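Local structure of endoglucanase (2E4T) at residues 201-207 with 241-246. The protein hydrolyses internal beta-1,4-glucosidic linkages in cellulose and xyloglucan, this chain being the glycoside hydrolase family 44 catalytic module of a larger multidomain enzyme. Where two conformers were deposited one is given. Numbering follows the deposited sequence.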
loop_
_atom_site.group_PDB
_atom_site.type_symbol
_atom_site.label_atom_id
_atom_site.label_comp_id
_atom_site.label_asym_id
_atom_site.label_seq_id
_atom_site.Cartn_x
_atom_site.Cartn_y
_atom_site.Cartn_z
ATOM N N ASN A 201 -14.715 -21.670 -0.273
ATOM C CA ASN A 201 -14.777 -20.227 -0.102
ATOM C C ASN A 201 -14.594 -19.903 1.377
ATOM O O ASN A 201 -15.320 -20.451 2.237
ATOM C CB ASN A 201 -16.145 -19.701 -0.579
ATOM C CG ASN A 201 -16.344 -19.902 -2.071
ATOM O OD1 ASN A 201 -15.405 -19.877 -2.847
ATOM N ND2 ASN A 201 -17.590 -20.122 -2.491
ATOM N N VAL A 202 -13.657 -18.982 1.692
ATOM C CA VAL A 202 -13.338 -18.735 3.087
ATOM C C VAL A 202 -14.535 -18.229 3.859
ATOM O O VAL A 202 -15.322 -17.368 3.389
ATOM C CB VAL A 202 -12.148 -17.758 3.210
ATOM C CG1 VAL A 202 -12.527 -16.337 2.778
ATOM C CG2 VAL A 202 -11.530 -17.812 4.588
ATOM N N THR A 203 -14.709 -18.716 5.084
ATOM C CA THR A 203 -15.728 -18.196 5.975
ATOM C C THR A 203 -15.185 -17.034 6.807
ATOM O O THR A 203 -13.970 -16.948 7.087
ATOM C CB THR A 203 -16.291 -19.317 6.889
ATOM O OG1 THR A 203 -15.235 -19.789 7.716
ATOM C CG2 THR A 203 -16.927 -20.434 6.087
ATOM N N ALA A 204 -16.092 -16.157 7.206
ATOM C CA ALA A 204 -15.709 -15.116 8.147
ATOM C C ALA A 204 -15.139 -15.728 9.450
ATOM O O ALA A 204 -14.137 -15.234 9.990
ATOM C CB ALA A 204 -16.914 -14.225 8.435
ATOM N N LYS A 205 -15.773 -16.793 9.937
ATOM C CA LYS A 205 -15.288 -17.420 11.175
ATOM C C LYS A 205 -13.868 -17.980 10.990
ATOM O O LYS A 205 -13.025 -17.806 11.892
ATOM C CB LYS A 205 -16.225 -18.533 11.632
ATOM C CG LYS A 205 -17.519 -18.001 12.231
ATOM C CD LYS A 205 -18.403 -19.133 12.776
ATOM C CE LYS A 205 -18.795 -20.224 11.788
ATOM N NZ LYS A 205 -19.566 -19.705 10.622
ATOM N N GLU A 206 -13.582 -18.654 9.879
ATOM C CA GLU A 206 -12.245 -19.196 9.695
ATOM C C GLU A 206 -11.232 -18.043 9.630
ATOM O O GLU A 206 -10.133 -18.142 10.190
ATOM C CB GLU A 206 -12.172 -20.036 8.398
ATOM C CG GLU A 206 -10.759 -20.522 8.088
ATOM C CD GLU A 206 -10.534 -21.344 6.839
ATOM O OE1 GLU A 206 -11.252 -22.332 6.604
ATOM O OE2 GLU A 206 -9.676 -20.914 6.049
ATOM N N LEU A 207 -11.574 -16.979 8.878
ATOM C CA LEU A 207 -10.591 -15.902 8.733
ATOM C C LEU A 207 -10.257 -15.288 10.093
ATOM O O LEU A 207 -9.068 -15.022 10.380
ATOM C CB LEU A 207 -11.100 -14.857 7.727
ATOM C CG LEU A 207 -10.096 -13.767 7.419
ATOM C CD1 LEU A 207 -8.754 -14.309 6.939
ATOM C CD2 LEU A 207 -10.696 -12.852 6.354
ATOM N N LEU A 241 -16.871 -10.087 2.297
ATOM C CA LEU A 241 -15.865 -11.142 2.182
ATOM C C LEU A 241 -16.212 -12.031 0.978
ATOM O O LEU A 241 -16.109 -13.246 0.989
ATOM C CB LEU A 241 -15.670 -11.887 3.493
ATOM C CG LEU A 241 -14.388 -12.738 3.595
ATOM C CD1 LEU A 241 -13.135 -11.856 3.594
ATOM C CD2 LEU A 241 -14.435 -13.572 4.879
ATOM N N GLN A 242 -16.581 -11.368 -0.140
ATOM C CA GLN A 242 -16.933 -12.059 -1.388
ATOM C C GLN A 242 -18.077 -13.067 -1.157
ATOM O O GLN A 242 -17.999 -14.240 -1.472
ATOM C CB GLN A 242 -15.756 -12.715 -2.076
ATOM C CG GLN A 242 -15.983 -13.096 -3.520
ATOM C CD GLN A 242 -15.536 -12.096 -4.493
ATOM O OE1 GLN A 242 -15.590 -10.893 -4.246
ATOM N NE2 GLN A 242 -15.050 -12.567 -5.605
ATOM N N SER A 243 -19.178 -12.542 -0.619
ATOM C CA SER A 243 -20.349 -13.368 -0.404
ATOM C C SER A 243 -19.983 -14.588 0.460
ATOM O O SER A 243 -20.399 -15.715 0.149
ATOM C CB SER A 243 -21.000 -13.800 -1.713
ATOM O OG SER A 243 -21.332 -12.664 -2.547
ATOM N N ALA A 244 -19.249 -14.360 1.554
ATOM C CA ALA A 244 -18.736 -15.504 2.320
ATOM C C ALA A 244 -19.913 -16.357 2.776
ATOM O O ALA A 244 -20.984 -15.861 3.135
ATOM C CB ALA A 244 -17.945 -15.019 3.516
ATOM N N PRO A 245 -19.719 -17.689 2.841
ATOM C CA PRO A 245 -20.867 -18.575 3.096
ATOM C C PRO A 245 -21.555 -18.389 4.424
ATOM O O PRO A 245 -22.732 -18.770 4.545
ATOM C CB PRO A 245 -20.282 -19.994 2.936
ATOM C CG PRO A 245 -18.991 -19.891 2.337
ATOM C CD PRO A 245 -18.554 -18.472 2.371
ATOM N N ASP A 246 -20.859 -17.867 5.421
ATOM C CA ASP A 246 -21.426 -17.625 6.749
ATOM C C ASP A 246 -21.745 -16.151 7.000
ATOM O O ASP A 246 -22.099 -15.800 8.132
ATOM C CB ASP A 246 -20.551 -18.171 7.873
ATOM C CG ASP A 246 -19.168 -17.518 7.907
ATOM O OD1 ASP A 246 -18.797 -16.814 6.943
ATOM O OD2 ASP A 246 -18.467 -17.755 8.953
HETATM O O HOH W 1 -15.668 -16.070 0.974
#
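D246 carries most of the polar contact: its carboxylate meets the first turn of helix 204-221, whose leading amide groups have no helical carbonyl to bond to. OD1 of D246 accepts from A204 N at 2.8 Å, and OD2 of D246 accepts from K205 N at 3.0 Å. D246 OD2 also lies 2.8 Å from K205 NZ in a salt bridge, the lysine chain bending at chi3 and chi4 (both m) to bring its amine to the carboxylate. T203, the N-cap residue, serves the next amide, its OG1 accepting from E206 N at 2.9 Å, so two side chains share the helix start. In the family 44 TIM-like barrel this helix precedes strand 226-232, and the loop holding D246 follows that strand and short helix 235-240. L241 leaves that helix with positive phi and supplies the apolar half: its CD1 packs against L207 CD2 at 3.8 Å and its CD2 against V202 CG1 at 4.0 Å, while F257 of helix 257-272 touches A204, L207 and L241. A water donates to V202 O (2.8 Å) and L241 O (2.9 Å), bridging the two backbones. The exposed P245 ring lies along the N201-V202 backbone, its CG 3.7 Å from N201 O.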